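Local coordinates for protein GDSL-like Lipase (Parabacteroides distasonis, PDB 3P94) that is probably a GDSL-family (SGNH) serine hydrolase with a flavodoxin-like fold, perhaps acting as a lysophospholipase on phosphatidylcholine-type lipids, at residues A[24-29]-A[68-73]; A[75-80]-A[116-121]; A[6-11]-A[52-57]. All coordinates share one frame; numbering follows the deposited sequence. Where two conformers were deposited one is given.

Interaction 1. Residues A[24-29]-A[68-73]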
loop_
_atom_site.group_PDB
_atom_site.type_symbol
_atom_site.label_atom_id
_atom_site.label_comp_id
_atom_site.label_asym_id
_atom_site.label_seq_id
_atom_site.Cartn_x
_atom_site.Cartn_y
_atom_site.Cartn_z
ATOM N N ASN A 24 13.473 10.508 -1.492
ATOM C CA ASN A 24 12.947 10.792 -0.165
ATOM C C ASN A 24 12.067 9.634 0.341
ATOM O O ASN A 24 12.544 8.792 1.107
ATOM C CB ASN A 24 12.197 12.128 -0.180
ATOM C CG ASN A 24 11.576 12.537 1.130
ATOM O OD1 ASN A 24 12.107 12.299 2.206
ATOM N ND2 ASN A 24 10.432 13.175 1.061
ATOM N N VAL A 25 10.792 9.585 -0.085
ATOM C CA VAL A 25 9.840 8.556 0.329
ATOM C C VAL A 25 9.141 8.007 -0.899
ATOM O O VAL A 25 8.628 8.774 -1.718
ATOM C CB VAL A 25 8.788 9.078 1.363
ATOM C CG1 VAL A 25 7.803 7.979 1.754
ATOM C CG2 VAL A 25 9.442 9.677 2.611
ATOM N N VAL A 26 9.088 6.684 -1.004
ATOM C CA VAL A 26 8.411 5.997 -2.078
ATOM C C VAL A 26 7.107 5.411 -1.517
ATOM O O VAL A 26 7.120 4.816 -0.443
ATOM C CB VAL A 26 9.333 4.915 -2.703
ATOM C CG1 VAL A 26 8.547 3.945 -3.599
ATOM C CG2 VAL A 26 10.482 5.565 -3.478
ATOM N N PHE A 27 5.990 5.619 -2.219
ATOM C CA PHE A 27 4.696 5.039 -1.852
ATOM C C PHE A 27 4.487 3.802 -2.719
ATOM O O PHE A 27 4.304 3.917 -3.938
ATOM C CB PHE A 27 3.539 6.052 -2.024
ATOM C CG PHE A 27 3.335 7.008 -0.863
ATOM C CD1 PHE A 27 4.341 7.881 -0.476
ATOM C CD2 PHE A 27 2.119 7.062 -0.190
ATOM C CE1 PHE A 27 4.155 8.747 0.602
ATOM C CE2 PHE A 27 1.920 7.950 0.863
ATOM C CZ PHE A 27 2.936 8.796 1.247
HETATM N N MSE A 28 4.572 2.627 -2.090
HETATM C CA MSE A 28 4.388 1.324 -2.737
HETATM C C MSE A 28 2.946 0.882 -2.468
HETATM O O MSE A 28 2.479 0.916 -1.318
HETATM C CB MSE A 28 5.457 0.334 -2.177
HETATM C CG MSE A 28 5.321 -1.111 -2.628
HETATM SE SE MSE A 28 5.168 -1.321 -4.583
HETATM C CE MSE A 28 6.604 -0.341 -5.167
ATOM N N GLY A 29 2.230 0.521 -3.528
ATOM C CA GLY A 29 0.857 0.094 -3.363
ATOM C C GLY A 29 0.122 -0.398 -4.588
ATOM O O GLY A 29 0.697 -0.643 -5.658
ATOM N N GLN A 68 13.060 -2.783 -8.410
ATOM C CA GLN A 68 13.071 -1.704 -9.407
ATOM C C GLN A 68 12.406 -0.423 -8.899
ATOM O O GLN A 68 12.938 0.667 -9.092
ATOM C CB GLN A 68 12.373 -2.167 -10.704
ATOM C CG GLN A 68 12.330 -1.082 -11.805
ATOM C CD GLN A 68 11.441 -1.408 -12.971
ATOM O OE1 GLN A 68 11.888 -1.995 -13.960
ATOM N NE2 GLN A 68 10.179 -0.982 -12.900
ATOM N N ASP A 69 11.233 -0.554 -8.291
ATOM C CA ASP A 69 10.451 0.597 -7.884
ATOM C C ASP A 69 10.693 1.109 -6.474
ATOM O O ASP A 69 10.154 2.159 -6.139
ATOM C CB ASP A 69 8.968 0.288 -8.129
ATOM C CG ASP A 69 8.593 0.304 -9.620
ATOM O OD1 ASP A 69 9.458 0.663 -10.452
ATOM O OD2 ASP A 69 7.434 -0.021 -9.944
ATOM N N VAL A 70 11.523 0.417 -5.657
ATOM C CA VAL A 70 11.819 0.870 -4.297
ATOM C C VAL A 70 13.334 0.854 -4.062
ATOM O O VAL A 70 13.919 1.916 -3.924
ATOM C CB VAL A 70 11.070 0.088 -3.159
ATOM C CG1 VAL A 70 11.461 0.613 -1.779
ATOM C CG2 VAL A 70 9.561 0.147 -3.334
ATOM N N ILE A 71 13.953 -0.341 -3.994
ATOM C CA ILE A 71 15.390 -0.512 -3.683
ATOM C C ILE A 71 16.285 0.337 -4.607
ATOM O O ILE A 71 17.131 1.087 -4.108
ATOM C CB ILE A 71 15.825 -2.004 -3.715
ATOM C CG1 ILE A 71 15.020 -2.848 -2.666
ATOM C CG2 ILE A 71 17.355 -2.129 -3.515
ATOM C CD1 ILE A 71 15.119 -4.337 -2.750
ATOM N N ASN A 72 16.092 0.234 -5.938
ATOM C CA ASN A 72 16.927 0.955 -6.903
ATOM C C ASN A 72 16.754 2.484 -6.851
ATOM O O ASN A 72 17.633 3.195 -7.354
ATOM C CB ASN A 72 16.707 0.429 -8.309
ATOM C CG ASN A 72 17.256 -0.980 -8.511
ATOM O OD1 ASN A 72 17.991 -1.527 -7.679
ATOM N ND2 ASN A 72 16.893 -1.611 -9.622
ATOM N N LEU A 73 15.689 2.984 -6.190
ATOM C CA LEU A 73 15.482 4.431 -6.046
ATOM C C LEU A 73 16.171 4.964 -4.778
ATOM O O LEU A 73 16.196 6.171 -4.565
ATOM C CB LEU A 73 13.980 4.790 -6.055
ATOM C CG LEU A 73 13.198 4.450 -7.345
ATOM C CD1 LEU A 73 11.786 4.950 -7.253
ATOM C CD2 LEU A 73 13.856 5.037 -8.601
#
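Val-26 and Met-28 of strand 23-29 pack against Asp-69 and Val-70 at the end of helix 59-71 and Leu-73 just beyond it, a buried, largely apolar helix-on-sheet contact in the flavodoxin-like core. It is a worked example of how an inner strand serves two layers: Val-26 and Met-28 point toward this helix, while Phe-27 between them points away and meets the rings of Phe-44 and Phe-49.

The two branches of Val-26 divide the work. CG1, anti to the backbone N (chi1 166°), lies 3.9 Å from CG2 of Val-70 and 3.5 Å from the carbonyl O of Asp-69. CG2 takes the other direction and meets CD1 of Leu-73 at 4.0 Å, the two side chains crossing at about a right angle. Met-28, present as selenomethionine, is bent at both chi2 and chi3, and the latter torsion (51°) turns its terminal CE to within 3.5 Å of CG2 of Val-70. The same methyl lies 3.8 Å from CB of Asp-69. One branch of Val-70 therefore touches both strand residues, with Val-78 of the next strand packing on Val-70 and Met-28.

Asp-69 offers the strand its CB and carbonyl O and keeps its carboxylate for other partners. OD1 accepts from Asn-16 ND2, and OD2 forms a salt bridge with Arg-65.

No hydrogen bond crosses between the two segments, and the buried carbonyl O of Asp-69 has no polar partner in the model. The helix end is thus held to the sheet by the fit of methyl groups, whereas the directional bonding is made by the Asp-69 carboxylate, with Asn-16 and Arg-65.

Interaction 2. Residues A[75-80]-A[116-121]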
loop_
_atom_site.group_PDB
_atom_site.type_symbol
_atom_site.label_atom_id
_atom_site.label_comp_id
_atom_site.label_asym_id
_atom_site.label_seq_id
_atom_site.Cartn_x
_atom_site.Cartn_y
_atom_site.Cartn_z
ATOM N N PRO A 75 15.410 5.209 -1.452
ATOM C CA PRO A 75 14.722 6.219 -0.630
ATOM C C PRO A 75 15.099 6.131 0.842
ATOM O O PRO A 75 15.629 5.122 1.281
ATOM C CB PRO A 75 13.246 5.863 -0.823
ATOM C CG PRO A 75 13.256 4.385 -0.977
ATOM C CD PRO A 75 14.527 4.054 -1.715
ATOM N N LYS A 76 14.772 7.175 1.610
ATOM C CA LYS A 76 14.958 7.195 3.062
ATOM C C LYS A 76 13.950 6.229 3.684
ATOM O O LYS A 76 14.275 5.497 4.624
ATOM C CB LYS A 76 14.749 8.614 3.621
ATOM C CG LYS A 76 15.824 9.621 3.219
ATOM C CD LYS A 76 15.553 10.978 3.849
ATOM C CE LYS A 76 16.661 11.950 3.554
ATOM N NZ LYS A 76 16.584 13.138 4.429
ATOM N N ALA A 77 12.728 6.205 3.121
ATOM C CA ALA A 77 11.647 5.340 3.597
ATOM C C ALA A 77 10.734 4.871 2.475
ATOM O O ALA A 77 10.709 5.461 1.400
ATOM C CB ALA A 77 10.825 6.075 4.650
ATOM N N VAL A 78 9.984 3.801 2.737
ATOM C CA VAL A 78 8.969 3.273 1.830
ATOM C C VAL A 78 7.660 3.156 2.638
ATOM O O VAL A 78 7.659 2.666 3.773
ATOM C CB VAL A 78 9.366 1.946 1.107
ATOM C CG1 VAL A 78 9.688 0.811 2.101
ATOM C CG2 VAL A 78 8.297 1.519 0.088
ATOM N N VAL A 79 6.566 3.656 2.057
ATOM C CA VAL A 79 5.233 3.601 2.648
ATOM C C VAL A 79 4.534 2.468 1.929
ATOM O O VAL A 79 4.370 2.539 0.707
ATOM C CB VAL A 79 4.496 4.966 2.546
ATOM C CG1 VAL A 79 3.034 4.845 2.966
ATOM C CG2 VAL A 79 5.194 6.018 3.392
ATOM N N ILE A 80 4.190 1.386 2.664
ATOM C CA ILE A 80 3.561 0.233 2.029
ATOM C C ILE A 80 2.089 0.114 2.435
ATOM O O ILE A 80 1.780 -0.016 3.613
ATOM C CB ILE A 80 4.336 -1.098 2.327
ATOM C CG1 ILE A 80 5.821 -1.011 1.888
ATOM C CG2 ILE A 80 3.622 -2.320 1.684
ATOM C CD1 ILE A 80 6.750 -2.136 2.459
ATOM N N LYS A 116 13.839 2.695 5.627
ATOM C CA LYS A 116 12.888 2.619 6.743
ATOM C C LYS A 116 11.517 2.195 6.215
ATOM O O LYS A 116 11.050 2.760 5.226
ATOM C CB LYS A 116 12.781 3.969 7.481
ATOM C CG LYS A 116 14.026 4.338 8.267
ATOM C CD LYS A 116 13.795 5.592 9.090
ATOM C CE LYS A 116 15.043 5.997 9.832
ATOM N NZ LYS A 116 15.220 7.469 9.810
ATOM N N VAL A 117 10.879 1.207 6.854
ATOM C CA VAL A 117 9.555 0.755 6.407
ATOM C C VAL A 117 8.453 1.402 7.243
ATOM O O VAL A 117 8.445 1.300 8.474
ATOM C CB VAL A 117 9.403 -0.787 6.414
ATOM C CG1 VAL A 117 7.981 -1.208 6.031
ATOM C CG2 VAL A 117 10.414 -1.433 5.477
ATOM N N ILE A 118 7.484 1.997 6.544
ATOM C CA ILE A 118 6.281 2.552 7.136
ATOM C C ILE A 118 5.129 1.684 6.627
ATOM O O ILE A 118 4.798 1.730 5.446
ATOM C CB ILE A 118 6.106 4.062 6.825
ATOM C CG1 ILE A 118 7.224 4.895 7.505
ATOM C CG2 ILE A 118 4.721 4.538 7.258
ATOM C CD1 ILE A 118 7.432 6.294 6.923
ATOM N N PHE A 119 4.571 0.844 7.505
ATOM C CA PHE A 119 3.464 -0.032 7.140
ATOM C C PHE A 119 2.136 0.662 7.367
ATOM O O PHE A 119 1.953 1.322 8.392
ATOM C CB PHE A 119 3.505 -1.343 7.954
ATOM C CG PHE A 119 4.295 -2.467 7.327
ATOM C CD1 PHE A 119 3.945 -2.976 6.083
ATOM C CD2 PHE A 119 5.349 -3.062 8.011
ATOM C CE1 PHE A 119 4.681 -4.017 5.502
ATOM C CE2 PHE A 119 6.075 -4.113 7.433
ATOM C CZ PHE A 119 5.737 -4.580 6.184
ATOM N N CYS A 120 1.198 0.492 6.416
ATOM C CA CYS A 120 -0.150 1.046 6.511
ATOM C C CYS A 120 -1.152 -0.055 6.731
ATOM O O CYS A 120 -1.083 -1.096 6.078
ATOM C CB CYS A 120 -0.507 1.840 5.257
ATOM S SG CYS A 120 0.601 3.225 4.913
ATOM N N SER A 121 -2.152 0.224 7.576
ATOM C CA SER A 121 -3.286 -0.664 7.793
ATOM C C SER A 121 -4.021 -0.816 6.488
ATOM O O SER A 121 -4.261 0.194 5.817
ATOM C CB SER A 121 -4.236 -0.044 8.817
ATOM O OG SER A 121 -4.835 1.128 8.283
#
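Lys-116 N donates to the carbonyl O of Lys-76 at 3.0 Å, the first of five bonds joining parallel strands 75-81 and 116-120, neighbours in the central sheet and the two arms of a beta-alpha-beta crossover through helix 96-112. This opening bond is bent at its acceptor (C=O...N 140°), unlike the four that follow. Lys-116 O receives Val-78 N and also makes a CA-H...O contact with CA of Ala-77 at 3.1 Å, while the long side chain leads away to bond through NZ with Thr-202 O.

Val-117 turns to the face covered by helix 96-112. Its CG2 lies beside CG1 of Val-78, both side chains pointing the same way, and its CG1 reaches CD1 of Ile-80 at 3.9 Å while also resting over one face of the Phe-119 ring, toward the rim.

Ile-118 occupies the other face with Ala-77 and Val-79. Its N and O bond to Val-78 O and Ile-80 N, each at 2.9 Å, and its CD1 touches CB of Ala-77.

Phe-119 returns to the helix side, where CE1 lies 4.1 Å from CD1 of Ile-80 and Leu-103 packs on both residues. Cys-120 closes the pairing with a less straight bond from its N to Ile-80 O (146° at the hydrogen). The chi1 of Val-79 (171°) sets CG1 anti to the backbone N, where it meets SG of Cys-120 at 3.5 Å, and leaves CG2 to meet CB of Ile-118.

Interaction 3. Residues A[6-11]-A[52-57]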
loop_
_atom_site.group_PDB
_atom_site.type_symbol
_atom_site.label_atom_id
_atom_site.label_comp_id
_atom_site.label_asym_id
_atom_site.label_seq_id
_atom_site.Cartn_x
_atom_site.Cartn_y
_atom_site.Cartn_z
ATOM N N TRP A 6 3.911 -9.705 -16.041
ATOM C CA TRP A 6 3.180 -10.070 -14.824
ATOM C C TRP A 6 3.372 -9.069 -13.667
ATOM O O TRP A 6 2.387 -8.621 -13.082
ATOM C CB TRP A 6 3.540 -11.506 -14.376
ATOM C CG TRP A 6 2.928 -11.910 -13.073
ATOM C CD1 TRP A 6 1.664 -12.381 -12.857
ATOM C CD2 TRP A 6 3.547 -11.814 -11.786
ATOM N NE1 TRP A 6 1.450 -12.563 -11.507
ATOM C CE2 TRP A 6 2.594 -12.227 -10.828
ATOM C CE3 TRP A 6 4.817 -11.400 -11.351
ATOM C CZ2 TRP A 6 2.888 -12.282 -9.462
ATOM C CZ3 TRP A 6 5.107 -11.444 -9.996
ATOM C CH2 TRP A 6 4.145 -11.870 -9.065
ATOM N N ALA A 7 4.620 -8.709 -13.350
ATOM C CA ALA A 7 4.925 -7.804 -12.239
ATOM C C ALA A 7 4.749 -6.324 -12.624
ATOM O O ALA A 7 4.834 -5.451 -11.762
ATOM C CB ALA A 7 6.350 -8.050 -11.783
ATOM N N GLN A 8 4.482 -6.064 -13.915
ATOM C CA GLN A 8 4.278 -4.723 -14.509
ATOM C C GLN A 8 5.504 -3.816 -14.253
ATOM O O GLN A 8 5.373 -2.686 -13.782
ATOM C CB GLN A 8 2.975 -4.080 -14.018
ATOM C CG GLN A 8 1.763 -4.805 -14.572
ATOM C CD GLN A 8 0.496 -4.432 -13.858
ATOM O OE1 GLN A 8 0.159 -4.965 -12.787
ATOM N NE2 GLN A 8 -0.283 -3.576 -14.486
ATOM N N PHE A 9 6.700 -4.332 -14.593
ATOM C CA PHE A 9 7.968 -3.588 -14.497
ATOM C C PHE A 9 7.965 -2.416 -15.498
ATOM O O PHE A 9 8.608 -1.392 -15.259
ATOM C CB PHE A 9 9.156 -4.518 -14.807
ATOM C CG PHE A 9 9.605 -5.454 -13.709
ATOM C CD1 PHE A 9 10.353 -4.986 -12.643
ATOM C CD2 PHE A 9 9.369 -6.824 -13.796
ATOM C CE1 PHE A 9 10.841 -5.863 -11.669
ATOM C CE2 PHE A 9 9.846 -7.703 -12.813
ATOM C CZ PHE A 9 10.573 -7.216 -11.754
ATOM N N GLY A 10 7.237 -2.600 -16.601
ATOM C CA GLY A 10 7.081 -1.620 -17.673
ATOM C C GLY A 10 6.304 -0.373 -17.301
ATOM O O GLY A 10 6.454 0.653 -17.959
ATOM N N ARG A 11 5.475 -0.431 -16.241
ATOM C CA ARG A 11 4.682 0.726 -15.817
ATOM C C ARG A 11 5.571 1.915 -15.391
ATOM O O ARG A 11 5.320 3.045 -15.835
ATOM C CB ARG A 11 3.707 0.347 -14.690
ATOM C CG ARG A 11 2.965 1.538 -14.023
ATOM C CD ARG A 11 1.848 2.159 -14.868
ATOM N NE ARG A 11 1.310 3.358 -14.226
ATOM C CZ ARG A 11 0.332 3.350 -13.324
ATOM N NH1 ARG A 11 -0.255 2.211 -12.980
ATOM N NH2 ARG A 11 -0.082 4.485 -12.779
ATOM N N ARG A 52 4.446 4.986 -6.609
ATOM C CA ARG A 52 4.701 3.727 -7.300
ATOM C C ARG A 52 3.537 2.736 -7.098
ATOM O O ARG A 52 3.742 1.521 -7.082
ATOM C CB ARG A 52 6.066 3.129 -6.880
ATOM C CG ARG A 52 7.297 3.902 -7.424
ATOM C CD ARG A 52 7.365 3.837 -8.953
ATOM N NE ARG A 52 8.463 4.599 -9.550
ATOM C CZ ARG A 52 8.355 5.843 -10.003
ATOM N NH1 ARG A 52 7.210 6.501 -9.898
ATOM N NH2 ARG A 52 9.396 6.446 -10.554
ATOM N N GLY A 53 2.315 3.269 -7.018
ATOM C CA GLY A 53 1.110 2.450 -6.911
ATOM C C GLY A 53 0.707 1.889 -8.262
ATOM O O GLY A 53 0.855 2.577 -9.272
ATOM N N ILE A 54 0.259 0.626 -8.315
ATOM C CA ILE A 54 -0.205 0.004 -9.571
ATOM C C ILE A 54 -1.527 -0.710 -9.318
ATOM O O ILE A 54 -1.571 -1.675 -8.538
ATOM C CB ILE A 54 0.824 -0.950 -10.244
ATOM C CG1 ILE A 54 2.096 -0.191 -10.686
ATOM C CG2 ILE A 54 0.179 -1.632 -11.483
ATOM C CD1 ILE A 54 3.188 -1.052 -11.377
ATOM N N SER A 55 -2.594 -0.261 -10.019
ATOM C CA SER A 55 -3.929 -0.838 -9.902
ATOM C C SER A 55 -3.940 -2.364 -10.036
ATOM O O SER A 55 -3.250 -2.904 -10.893
ATOM C CB SER A 55 -4.856 -0.245 -10.952
ATOM O OG SER A 55 -5.067 1.129 -10.678
ATOM N N GLY A 56 -4.728 -3.013 -9.172
ATOM C CA GLY A 56 -4.955 -4.455 -9.163
ATOM C C GLY A 56 -3.861 -5.358 -8.629
ATOM O O GLY A 56 -4.066 -6.573 -8.546
ATOM N N GLN A 57 -2.706 -4.793 -8.253
ATOM C CA GLN A 57 -1.578 -5.599 -7.793
ATOM C C GLN A 57 -1.778 -6.181 -6.396
ATOM O O GLN A 57 -2.399 -5.558 -5.531
ATOM C CB GLN A 57 -0.277 -4.793 -7.824
ATOM C CG GLN A 57 0.232 -4.573 -9.244
ATOM C CD GLN A 57 1.737 -4.564 -9.346
ATOM O OE1 GLN A 57 2.451 -4.242 -8.393
ATOM N NE2 GLN A 57 2.256 -4.953 -10.510
HETATM O O HOH W 1 -2.703 -2.313 -13.643
HETATM O O HOH W 2 -2.284 -5.418 -11.657
#
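The type I turn from Gln-8 to Arg-11 faces the type II turn from Ile-54 to Gln-57, with the CA atoms of Arg-11 and Ile-54 8.0 Å apart, so side chains and water bridge the gap.

The principle is that one amide can tie a turn to the start of another and to the residue before it. Gln-57 NE2 donates to Ala-7 O at 2.9 Å and to Gln-8 OE1 at 3.1 Å. Both acceptors lie close to the plane of the Gln-57 amide, although the donor stands above the carbonyl plane of each. With Gln-57 OE1 accepting from Arg-65 NE, both ends of the amide are engaged and its rotation is fixed. An alanine in place of Gln-57 would probably leave Ala-7 O and Arg-65 NE without these mates and let the Gln-8 amide turn more freely.

Of two bridging waters, one accepts from Gln-8 NE2 and donates to Ser-55 O; the other donates to both Gln-8 OE1 and Ser-55 O.

Ile-54 packs on two side chains: CG2 lies against the Gln-8 amide, 3.6 Å from both its OE1 and its NE2, and CD1 lies 3.6 Å from CB of Arg-11. CG of Arg-11 is anti to the backbone N (chi1 171°), which places it against the same CD1. The guanidinium continues to a salt bridge with Asp-34.

The Ser-55 side chain touches a probable Ser-His-Asp triad. The N-terminal segment thus lies over the end of edge strand 49-53, with Ala-7 on Val-64 of helix 59-71 and Ile-54 bonded through its backbone to Gly-29 of strand 23-29.

Overall arrangement
From the N terminus, residues 6-11 come first and wait for 52-57, where interaction 3 closes a loop that contains all of strand 23-29. Interaction 1 begins on that strand at 24-29 and closes at 68-73, after interaction 3 has closed, so the two cross. They are also in direct touch: Phe-27 O accepts from Arg-52 N. Interaction 2 follows in series, opening at 75-80 just beyond the helix end and closing at 116-121. Strand 23-29 pairs with both 49-53 and 75-81, so one sheet connects the N-terminal segment, helix 59-71 and the crossover to strand 116-120.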